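Local coordinates for SG7.AF (Anopheles freeborni, PDB 6XL7), which inhibits the alternative pathway of the host's complement system by blocking the activated C3 convertase C3bBb, without affecting the classical pathway, at residues 13-18 with 68-73; 22-27 with 75-80; 38-43 with 105-110; 42-47 with 112-117. All coordinates share one frame; numbering follows the deposited sequence. Where two conformers were deposited one is given.

Contact 1 (13-18 with 68-73); sequences RRIDFD and DVKETF. With SO4 (sulfate ion), chain B.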
# COMPACT_ATOMS: atom_id res chain seq x y z
N ARG A 13 -8.73 3.55 2.10
CA ARG A 13 -9.37 4.61 1.32
C ARG A 13 -8.51 5.86 1.27
O ARG A 13 -8.56 6.61 0.29
CB ARG A 13 -10.76 4.90 1.89
CG ARG A 13 -11.45 6.10 1.26
CD ARG A 13 -12.91 6.19 1.67
NE ARG A 13 -13.13 6.11 3.11
CZ ARG A 13 -12.94 7.12 3.96
NH1 ARG A 13 -12.49 8.29 3.50
NH2 ARG A 13 -13.18 6.96 5.25
N ARG A 14 -7.69 6.09 2.30
CA ARG A 14 -6.82 7.25 2.34
C ARG A 14 -5.57 7.10 1.47
O ARG A 14 -4.86 8.09 1.27
CB ARG A 14 -6.48 7.60 3.80
CG ARG A 14 -7.66 8.18 4.58
CD ARG A 14 -7.62 7.83 6.07
NE ARG A 14 -8.69 8.48 6.83
CZ ARG A 14 -8.91 8.30 8.13
NH1 ARG A 14 -9.90 8.95 8.73
NH2 ARG A 14 -8.14 7.48 8.82
N ILE A 15 -5.30 5.90 0.97
CA ILE A 15 -4.23 5.66 -0.00
C ILE A 15 -4.84 5.93 -1.37
O ILE A 15 -5.46 5.05 -1.98
CB ILE A 15 -3.66 4.25 0.10
CG1 ILE A 15 -2.92 4.07 1.43
CG2 ILE A 15 -2.72 3.95 -1.07
CD1 ILE A 15 -2.54 2.63 1.73
N ASP A 16 -4.68 7.15 -1.85
CA ASP A 16 -5.34 7.57 -3.07
C ASP A 16 -4.47 7.27 -4.29
O ASP A 16 -3.25 7.13 -4.20
CB ASP A 16 -5.67 9.06 -3.03
CG ASP A 16 -4.44 9.92 -2.81
OD1 ASP A 16 -3.41 9.38 -2.34
OD2 ASP A 16 -4.51 11.13 -3.09
N PHE A 17 -5.14 7.16 -5.43
CA PHE A 17 -4.50 6.98 -6.72
C PHE A 17 -4.93 8.11 -7.64
O PHE A 17 -6.10 8.49 -7.65
CB PHE A 17 -4.91 5.64 -7.32
CG PHE A 17 -4.49 4.45 -6.49
CD1 PHE A 17 -5.29 3.98 -5.47
CD2 PHE A 17 -3.28 3.82 -6.73
CE1 PHE A 17 -4.90 2.90 -4.70
CE2 PHE A 17 -2.89 2.74 -5.96
CZ PHE A 17 -3.69 2.28 -4.95
N ASP A 18 -3.98 8.65 -8.39
CA ASP A 18 -4.25 9.76 -9.31
C ASP A 18 -4.77 9.17 -10.62
O ASP A 18 -4.00 8.67 -11.44
CB ASP A 18 -2.99 10.58 -9.53
CG ASP A 18 -3.21 11.80 -10.44
OD1 ASP A 18 -4.28 11.92 -11.06
OD2 ASP A 18 -2.29 12.64 -10.53
N ASP A 68 4.49 7.39 -0.35
CA ASP A 68 5.86 7.68 -0.79
C ASP A 68 6.41 6.57 -1.70
O ASP A 68 7.06 6.86 -2.72
CB ASP A 68 6.77 7.84 0.42
CG ASP A 68 6.40 9.04 1.28
OD1 ASP A 68 5.71 9.95 0.77
OD2 ASP A 68 6.84 9.09 2.45
N VAL A 69 6.17 5.32 -1.34
CA VAL A 69 6.62 4.19 -2.16
C VAL A 69 5.94 4.22 -3.53
O VAL A 69 6.57 3.99 -4.56
CB VAL A 69 6.39 2.87 -1.40
CG1 VAL A 69 6.42 1.67 -2.32
CG2 VAL A 69 7.43 2.74 -0.29
N LYS A 70 4.65 4.56 -3.56
CA LYS A 70 3.92 4.61 -4.82
C LYS A 70 4.37 5.79 -5.68
O LYS A 70 4.51 5.63 -6.90
CB LYS A 70 2.42 4.66 -4.53
CG LYS A 70 1.57 4.76 -5.78
CD LYS A 70 0.15 4.28 -5.52
CE LYS A 70 -0.57 5.17 -4.51
NZ LYS A 70 -0.71 6.57 -5.00
N GLU A 71 4.63 6.96 -5.08
CA GLU A 71 5.17 8.06 -5.88
C GLU A 71 6.51 7.69 -6.48
O GLU A 71 6.84 8.09 -7.61
CB GLU A 71 5.29 9.34 -5.04
CG GLU A 71 3.96 10.07 -4.81
CD GLU A 71 3.18 10.30 -6.09
OE1 GLU A 71 3.63 11.09 -6.94
OE2 GLU A 71 2.10 9.69 -6.22
N THR A 72 7.31 6.91 -5.74
CA THR A 72 8.61 6.48 -6.25
C THR A 72 8.44 5.55 -7.45
O THR A 72 9.15 5.69 -8.46
CB THR A 72 9.40 5.82 -5.12
OG1 THR A 72 9.61 6.76 -4.06
CG2 THR A 72 10.76 5.35 -5.61
N PHE A 73 7.50 4.61 -7.36
CA PHE A 73 7.15 3.75 -8.49
C PHE A 73 6.72 4.58 -9.69
O PHE A 73 7.18 4.36 -10.81
CB PHE A 73 6.04 2.81 -8.03
CG PHE A 73 5.58 1.83 -9.07
CD1 PHE A 73 6.46 1.21 -9.94
CD2 PHE A 73 4.23 1.49 -9.13
CE1 PHE A 73 6.00 0.28 -10.87
CE2 PHE A 73 3.78 0.57 -10.05
CZ PHE A 73 4.67 -0.04 -10.92
S SO4 B . -12.42 10.37 6.70
O1 SO4 B . -13.52 11.28 6.41
O2 SO4 B . -11.62 10.91 7.80
O3 SO4 B . -11.57 10.22 5.52
O4 SO4 B . -12.97 9.07 7.10
O HOH W 1 -1.16 6.94 -8.23
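Phe17 and Lys70 bring the backbones to their closest approach, with CA atoms 9.0 Å apart, where the extended chain after helix 2-13 passes over helix 56-77. Side chains bridge the gap, and Lys70 does most of the work. Its chain leaves the helix with CG opposite the backbone N (chi1 178°), then folds about its CG-CD and CD-CE bonds, which sets the ammonium group against the loop. There Lys70 NZ donates to Asp16 O at 2.7 Å, lying in the carbonyl plane with a C=O...N angle of 158°. A water accepts from Lys70 NZ and from Asp18 N, both at 3.3 Å, and so ties the next part of the loop to the same amine. The Asp16 carboxylate stays apart from it, OD1 being 4.7 Å from Lys70 NZ, close enough only for a through-space attraction.

The methylenes of Lys70 serve the apolar side of the loop. CD comes within 3.4 Å of Phe17 CE2, the two side chains crossing at about a right angle, while CE faces Ile15 CG2 at 4.2 Å. Phe17 also rests on Lys30 and Val33 of helix 23-46, and Ile15 on Met62, Val66 and Asn67. Farther out, Arg13 offers NH1 and NH2 to a sulfate, probably from the crystallisation liquor, through the guanidinium edge, and Arg14 NH1 adds a third bond.

Lysine suits position 70 because its long chain is greasy and its tip is a donor: the amine of this buried lysine is satisfied by a backbone carbonyl and a water, while nearby Asp16 probably helps to stabilise its positive charge.

Contact 2 (22-27 with 75-80); sequences KSVYLQ and AGFSYA. With SO4 (sulfate ion), chain C.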
# COMPACT_ATOMS: atom_id res chain seq x y z
N LYS A 22 -1.55 7.04 -16.39
CA LYS A 22 -1.80 6.03 -17.41
C LYS A 22 -2.38 4.77 -16.78
O LYS A 22 -1.94 4.34 -15.71
CB LYS A 22 -0.51 5.69 -18.15
CG LYS A 22 0.03 6.78 -19.06
CD LYS A 22 -0.77 6.88 -20.35
CE LYS A 22 -0.05 7.75 -21.38
NZ LYS A 22 -0.75 7.75 -22.70
N SER A 23 -3.35 4.17 -17.47
CA SER A 23 -4.04 3.00 -16.92
C SER A 23 -3.08 1.83 -16.68
O SER A 23 -3.26 1.08 -15.72
CB SER A 23 -5.19 2.58 -17.84
OG SER A 23 -6.15 3.61 -17.95
N VAL A 24 -2.08 1.66 -17.54
CA VAL A 24 -1.17 0.54 -17.34
C VAL A 24 -0.42 0.70 -16.02
O VAL A 24 -0.20 -0.28 -15.29
CB VAL A 24 -0.23 0.34 -18.55
CG1 VAL A 24 0.75 1.50 -18.72
CG2 VAL A 24 0.50 -0.99 -18.43
N TYR A 25 -0.04 1.93 -15.68
CA TYR A 25 0.59 2.18 -14.39
C TYR A 25 -0.40 1.98 -13.24
O TYR A 25 -0.08 1.34 -12.24
CB TYR A 25 1.22 3.59 -14.35
CG TYR A 25 1.30 4.10 -12.94
CD1 TYR A 25 2.36 3.73 -12.11
CD2 TYR A 25 0.30 4.90 -12.41
CE1 TYR A 25 2.40 4.16 -10.79
CE2 TYR A 25 0.33 5.32 -11.10
CZ TYR A 25 1.39 4.95 -10.30
OH TYR A 25 1.45 5.36 -8.99
N LEU A 26 -1.62 2.53 -13.38
CA LEU A 26 -2.60 2.44 -12.30
C LEU A 26 -2.92 0.99 -11.96
O LEU A 26 -3.06 0.64 -10.78
CB LEU A 26 -3.87 3.19 -12.69
CG LEU A 26 -3.81 4.71 -12.64
CD1 LEU A 26 -5.05 5.29 -13.29
CD2 LEU A 26 -3.69 5.19 -11.19
N GLN A 27 -3.04 0.14 -12.98
CA GLN A 27 -3.33 -1.27 -12.73
C GLN A 27 -2.23 -1.92 -11.89
O GLN A 27 -2.52 -2.66 -10.95
CB GLN A 27 -3.55 -2.01 -14.05
CG GLN A 27 -4.83 -1.61 -14.75
CD GLN A 27 -4.86 -2.01 -16.21
OE1 GLN A 27 -4.00 -2.76 -16.68
NE2 GLN A 27 -5.85 -1.51 -16.94
N ALA A 75 7.47 7.66 -10.39
CA ALA A 75 8.63 8.35 -10.94
C ALA A 75 9.42 7.42 -11.86
O ALA A 75 9.85 7.83 -12.94
CB ALA A 75 9.51 8.86 -9.79
N GLY A 76 9.60 6.16 -11.45
CA GLY A 76 10.34 5.22 -12.28
C GLY A 76 9.62 4.84 -13.56
O GLY A 76 10.27 4.49 -14.55
N PHE A 77 8.29 4.91 -13.56
CA PHE A 77 7.51 4.67 -14.77
C PHE A 77 7.59 5.84 -15.73
O PHE A 77 7.55 5.63 -16.96
CB PHE A 77 6.06 4.42 -14.34
CG PHE A 77 5.04 4.48 -15.46
CD1 PHE A 77 5.04 3.53 -16.48
CD2 PHE A 77 4.08 5.48 -15.49
CE1 PHE A 77 4.09 3.58 -17.50
CE2 PHE A 77 3.14 5.53 -16.51
CZ PHE A 77 3.15 4.59 -17.52
N SER A 78 7.72 7.05 -15.20
CA SER A 78 7.49 8.26 -15.99
C SER A 78 8.71 9.17 -16.00
O SER A 78 9.70 8.88 -16.68
CB SER A 78 6.22 8.98 -15.51
OG SER A 78 6.31 9.43 -14.16
N TYR A 79 8.67 10.27 -15.24
CA TYR A 79 9.58 11.39 -15.45
C TYR A 79 11.01 11.11 -14.99
O TYR A 79 11.91 11.87 -15.38
CB TYR A 79 9.04 12.65 -14.76
CG TYR A 79 8.81 12.47 -13.27
CD1 TYR A 79 9.85 12.64 -12.36
CD2 TYR A 79 7.55 12.14 -12.77
CE1 TYR A 79 9.64 12.49 -11.00
CE2 TYR A 79 7.34 11.98 -11.41
CZ TYR A 79 8.39 12.16 -10.53
OH TYR A 79 8.20 12.00 -9.17
N ALA A 80 11.25 10.07 -14.20
CA ALA A 80 12.61 9.71 -13.80
C ALA A 80 13.14 8.49 -14.55
O ALA A 80 14.23 8.02 -14.22
CB ALA A 80 12.68 9.46 -12.29
S SO4 C . -4.62 5.48 -20.79
O1 SO4 C . -3.28 4.93 -20.91
O2 SO4 C . -4.88 5.84 -19.40
O3 SO4 C . -5.59 4.49 -21.24
O4 SO4 C . -4.72 6.69 -21.62
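Phe77 reaches from the last turn of helix 56-77 to the start of helix 23-46, where Tyr25, Val24 and the N-cap residue Lys22 receive its ring. CG of Phe77 stands opposite the backbone N (chi1 166°), which extends the ring straight out to the neighbouring helix. Tyr25 CB sits over one face, 3.7 Å from the ring centroid and 21° off the normal, a CH-pi contact displaced somewhat to the rim. The Tyr25 ring lies slid past that of Phe77: the planes lie at only 22°, yet the centroids are 5.6 Å apart and the rings barely overlap. Tyr25 turns instead to aromatic partners Tyr74 and Phe73.

Val24 presents CG1, the branch held between N and the carbonyl carbon, 4.1 Å from Phe77 CZ. Lys22 meets the ring edge near its plane, CB lying 3.9 Å from Phe77 CZ, and its chain then turns about the CB-CG bond and carries the amine away. On another side of this turn Ser23 N and OG both bond one oxygen, O2, of a sulfate probably from the crystallisation liquor, N at 3.0 Å, as expected of an anion at a helix N-terminus.

With no hydrogen bond crossing between the segments, the contact rests on dispersion and CH-pi attraction. A phenylalanine fits here since its flat ring can be touched on face and edge together, while the charges stay at the surface.

Contact 3 (38-43 with 105-110); sequences REPLTK and EIRGET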
# COMPACT_ATOMS: atom_id res chain seq x y z
N ARG A 38 -3.46 -4.98 1.27
CA ARG A 38 -4.87 -5.06 1.62
C ARG A 38 -5.29 -6.49 1.94
O ARG A 38 -5.92 -6.74 2.97
CB ARG A 38 -5.74 -4.44 0.52
CG ARG A 38 -7.15 -4.12 0.99
CD ARG A 38 -8.02 -3.54 -0.12
NE ARG A 38 -7.66 -2.17 -0.46
CZ ARG A 38 -6.90 -1.84 -1.50
NH1 ARG A 38 -6.41 -2.78 -2.29
NH2 ARG A 38 -6.61 -0.56 -1.75
N GLU A 39 -4.94 -7.44 1.08
CA GLU A 39 -5.33 -8.83 1.36
C GLU A 39 -4.69 -9.39 2.63
O GLU A 39 -5.44 -9.85 3.51
CB GLU A 39 -5.15 -9.73 0.13
CG GLU A 39 -5.37 -11.19 0.45
CD GLU A 39 -5.22 -12.11 -0.74
OE1 GLU A 39 -4.72 -11.66 -1.79
OE2 GLU A 39 -5.60 -13.29 -0.62
N PRO A 40 -3.37 -9.36 2.81
CA PRO A 40 -2.82 -9.96 4.04
C PRO A 40 -3.23 -9.23 5.31
O PRO A 40 -3.47 -9.89 6.33
CB PRO A 40 -1.30 -9.95 3.81
CG PRO A 40 -1.08 -9.00 2.70
CD PRO A 40 -2.31 -9.02 1.85
N LEU A 41 -3.34 -7.91 5.29
CA LEU A 41 -3.69 -7.22 6.53
C LEU A 41 -5.16 -7.40 6.90
O LEU A 41 -5.48 -7.50 8.09
CB LEU A 41 -3.29 -5.75 6.49
CG LEU A 41 -1.79 -5.45 6.43
CD1 LEU A 41 -1.58 -3.95 6.29
CD2 LEU A 41 -1.07 -5.99 7.66
N THR A 42 -6.04 -7.43 5.91
CA THR A 42 -7.44 -7.73 6.19
C THR A 42 -7.58 -9.10 6.83
O THR A 42 -8.29 -9.26 7.83
CB THR A 42 -8.26 -7.64 4.91
OG1 THR A 42 -8.24 -6.30 4.43
CG2 THR A 42 -9.69 -8.05 5.17
N LYS A 43 -6.90 -10.10 6.26
CA LYS A 43 -6.95 -11.45 6.82
C LYS A 43 -6.45 -11.46 8.26
O LYS A 43 -7.01 -12.17 9.11
CB LYS A 43 -6.07 -12.40 6.00
CG LYS A 43 -6.49 -12.67 4.58
CD LYS A 43 -5.57 -13.77 4.04
CE LYS A 43 -5.70 -13.97 2.56
NZ LYS A 43 -4.91 -15.15 2.10
N GLU A 105 7.70 -4.71 2.76
CA GLU A 105 8.36 -4.26 3.98
C GLU A 105 7.41 -3.44 4.83
O GLU A 105 7.38 -3.58 6.06
CB GLU A 105 9.62 -3.47 3.64
CG GLU A 105 10.68 -4.32 2.94
CD GLU A 105 11.88 -3.51 2.49
OE1 GLU A 105 12.88 -4.12 2.05
OE2 GLU A 105 11.83 -2.27 2.58
N ILE A 106 6.59 -2.59 4.19
CA ILE A 106 5.56 -1.85 4.92
C ILE A 106 4.59 -2.81 5.59
O ILE A 106 4.16 -2.58 6.73
CB ILE A 106 4.85 -0.85 3.99
CG1 ILE A 106 5.82 0.28 3.57
CG2 ILE A 106 3.63 -0.26 4.68
CD1 ILE A 106 5.31 1.07 2.37
N ARG A 107 4.24 -3.91 4.92
CA ARG A 107 3.35 -4.89 5.54
C ARG A 107 3.93 -5.41 6.84
O ARG A 107 3.25 -5.44 7.88
CB ARG A 107 3.07 -6.06 4.58
CG ARG A 107 2.18 -7.16 5.20
CD ARG A 107 2.08 -8.43 4.35
NE ARG A 107 3.39 -9.01 4.05
CZ ARG A 107 3.97 -8.97 2.86
NH1 ARG A 107 3.37 -8.37 1.84
NH2 ARG A 107 5.17 -9.53 2.68
N GLY A 108 5.20 -5.82 6.82
CA GLY A 108 5.82 -6.35 8.03
C GLY A 108 5.89 -5.32 9.14
O GLY A 108 5.64 -5.63 10.31
N GLU A 109 6.22 -4.08 8.80
CA GLU A 109 6.29 -3.02 9.81
C GLU A 109 4.91 -2.75 10.40
O GLU A 109 4.77 -2.61 11.62
CB GLU A 109 6.88 -1.75 9.19
CG GLU A 109 8.32 -1.92 8.70
CD GLU A 109 8.72 -0.92 7.63
OE1 GLU A 109 7.97 0.05 7.37
OE2 GLU A 109 9.80 -1.11 7.04
N THR A 110 3.89 -2.68 9.55
CA THR A 110 2.53 -2.42 10.01
C THR A 110 2.02 -3.54 10.90
O THR A 110 1.38 -3.28 11.92
CB THR A 110 1.62 -2.21 8.80
OG1 THR A 110 2.12 -1.12 8.01
CG2 THR A 110 0.17 -1.90 9.22
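Pro40 meets Arg107 through the outer atoms of its puckered ring: CG lies 3.6 Å and CB 3.7 Å from Arg107 CD. The Arg107 guanidinium, the flat group here, does not stack on Pro40; the two side chains cross at about a right angle, and the arginine turns about its CG-CD bond and delivers NH1 to Gln36 O, one turn earlier on the proline's own helix. Arginine thus suits this half-exposed place by packing its methylenes and spending its charged end on a carbonyl.

These helices, 23-46 and 89-113, run almost parallel in the helical bundle, their local axes 10.7 Å apart and inclined at 16°. Helix 23-46 is kinked at Pro40, which has no N-H to give to the preceding turn.

Deeper in, Leu41 spreads its two methyls: CD2 approaches Arg107 CG at 4.2 Å, and CD1 meets Thr110 CG2 at 4.0 Å. Thr110 can show this methyl to the leucine because CG2 stands opposite its backbone N, leaving OG1 on the other side to donate to Ile106 O at 2.8 Å from above the carbonyl plane. The buried hydroxyl is thereby satisfied within its own helix. Met62 of helix 56-77 touches both Leu41 and Thr110, and Leu8 of helix 2-13 also packs on Leu41.

Contact 4 (42-47 with 112-117); sequences TKKVLN and KCLTTR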
# COMPACT_ATOMS: atom_id res chain seq x y z
N THR A 42 -6.04 -7.43 5.91
CA THR A 42 -7.44 -7.73 6.19
C THR A 42 -7.58 -9.10 6.83
O THR A 42 -8.29 -9.26 7.83
CB THR A 42 -8.26 -7.64 4.91
OG1 THR A 42 -8.24 -6.30 4.43
CG2 THR A 42 -9.69 -8.05 5.17
N LYS A 43 -6.90 -10.10 6.26
CA LYS A 43 -6.95 -11.45 6.82
C LYS A 43 -6.45 -11.46 8.26
O LYS A 43 -7.01 -12.17 9.11
CB LYS A 43 -6.07 -12.40 6.00
CG LYS A 43 -6.49 -12.67 4.58
CD LYS A 43 -5.57 -13.77 4.04
CE LYS A 43 -5.70 -13.97 2.56
NZ LYS A 43 -4.91 -15.15 2.10
N LYS A 44 -5.42 -10.68 8.56
CA LYS A 44 -4.87 -10.64 9.91
C LYS A 44 -5.88 -10.09 10.90
O LYS A 44 -6.14 -10.70 11.95
CB LYS A 44 -3.60 -9.79 9.89
CG LYS A 44 -2.85 -9.70 11.21
CD LYS A 44 -1.53 -8.95 10.98
CE LYS A 44 -0.72 -8.74 12.26
NZ LYS A 44 -0.14 -10.00 12.79
N VAL A 45 -6.47 -8.93 10.59
CA VAL A 45 -7.33 -8.28 11.57
C VAL A 45 -8.68 -8.96 11.69
O VAL A 45 -9.36 -8.78 12.71
CB VAL A 45 -7.50 -6.77 11.32
CG1 VAL A 45 -6.14 -6.09 11.18
CG2 VAL A 45 -8.41 -6.49 10.11
N LEU A 46 -9.08 -9.72 10.68
CA LEU A 46 -10.32 -10.48 10.80
C LEU A 46 -10.31 -11.36 12.05
O LEU A 46 -11.35 -11.54 12.68
CB LEU A 46 -10.50 -11.33 9.54
CG LEU A 46 -11.84 -12.01 9.29
CD1 LEU A 46 -12.98 -11.02 9.45
CD2 LEU A 46 -11.81 -12.60 7.89
N ASN A 47 -9.13 -11.87 12.44
CA ASN A 47 -8.98 -12.79 13.57
C ASN A 47 -9.18 -12.12 14.93
O ASN A 47 -9.40 -12.83 15.92
CB ASN A 47 -7.58 -13.40 13.60
CG ASN A 47 -7.28 -14.29 12.40
OD1 ASN A 47 -7.72 -15.44 12.34
ND2 ASN A 47 -6.52 -13.76 11.45
N LYS A 112 3.62 -5.30 12.95
CA LYS A 112 4.21 -5.19 14.28
C LYS A 112 3.51 -4.15 15.15
O LYS A 112 3.51 -4.29 16.38
CB LYS A 112 5.71 -4.88 14.18
CG LYS A 112 6.57 -6.02 13.65
CD LYS A 112 8.03 -5.60 13.58
CE LYS A 112 8.94 -6.76 13.20
NZ LYS A 112 8.61 -7.30 11.85
N CYS A 113 2.93 -3.12 14.55
CA CYS A 113 2.37 -2.01 15.33
C CYS A 113 0.85 -1.96 15.32
O CYS A 113 0.28 -1.04 15.92
CB CYS A 113 2.94 -0.65 14.86
SG CYS A 113 2.73 -0.13 13.10
N LEU A 114 0.18 -2.93 14.69
CA LEU A 114 -1.24 -2.77 14.37
C LEU A 114 -2.11 -2.66 15.62
O LEU A 114 -3.05 -1.85 15.65
CB LEU A 114 -1.71 -3.93 13.50
CG LEU A 114 -2.08 -3.64 12.06
CD1 LEU A 114 -2.68 -4.89 11.44
CD2 LEU A 114 -3.05 -2.46 11.96
N THR A 115 -1.85 -3.46 16.65
CA THR A 115 -2.71 -3.47 17.83
C THR A 115 -2.09 -2.69 18.98
O THR A 115 -0.87 -2.53 19.09
CB THR A 115 -3.05 -4.90 18.28
OG1 THR A 115 -1.86 -5.57 18.70
CG2 THR A 115 -3.69 -5.67 17.15
N THR A 116 -2.96 -2.22 19.87
CA THR A 116 -2.54 -1.46 21.04
C THR A 116 -3.43 -1.84 22.22
O THR A 116 -4.30 -2.71 22.11
CB THR A 116 -2.54 0.04 20.73
OG1 THR A 116 -1.90 0.75 21.80
CG2 THR A 116 -3.94 0.58 20.51
N ARG A 117 -3.22 -1.21 23.38
CA ARG A 117 -4.03 -1.50 24.55
C ARG A 117 -5.34 -0.74 24.52
O ARG A 117 -5.47 0.30 23.87
CB ARG A 117 -3.35 -1.01 25.83
CG ARG A 117 -1.96 -1.44 26.08
CD ARG A 117 -1.49 -0.75 27.34
NE ARG A 117 -0.21 -1.25 27.79
CZ ARG A 117 0.37 -0.87 28.92
NH1 ARG A 117 -0.25 -0.02 29.72
NH2 ARG A 117 1.54 -1.38 29.27
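Val45 and Leu114 close one end of the helical bundle, where helix 23-46 runs out and helix 89-113 gives way to a short, weakly bonded strand about 115-116, paired antiparallel with 53-54. The disulfide of Cys113 with Cys58 fastens the same end to helix 56-77. The CA atoms of Val45 and Leu114 are 8.7 Å apart, so the gap is filled by side chains alone.

Leu114 CD1 is the meeting point. Val45 CG1 touches it at 3.7 Å, the two side chains crossing at about a right angle. CG1 is the branch lying opposite the carbonyl carbon of Val45, while CG2 takes the position between N and that carbon. Leu114 reaches over with an unusual chi1 of -112°, away from a staggered rotamer. Lys44, partly exposed, brings its CD to 4.2 Å from Leu114 CD1. Compact branched residues suit the interior here, and Leu114 also rests on Leu59 and Tyr48, Val45 on His4 and Val5.

Beside this contact Asn47 ND2 donates to Lys44 O at 3.1 Å with an N-H...O angle of 161°, reaching the oxygen from the same face as the backbone N of Asn47.

Contacts 1 and 2 both use helix 56-77 and adjoin through Lys70 and Phe73, which pack on Tyr25; contacts 3 and 4 share Thr42 and Lys43, join helices 23-46 and 89-113, and meet where Leu41 touches Leu114. Contacts 2 and 4 lie on opposite sides of the chain's centre, their centres about 32 Å apart, whereas contacts 1 and 3 are nearer the middle and linked by Val69 against Ile106. Contact 4 is the buried one of the set; the others are partly buried. Chemistry does not simply follow burial: contact 1 alone is bridged by a hydrogen bond between its segments, contact 2 is aromatic, and contacts 3 and 4 are aliphatic.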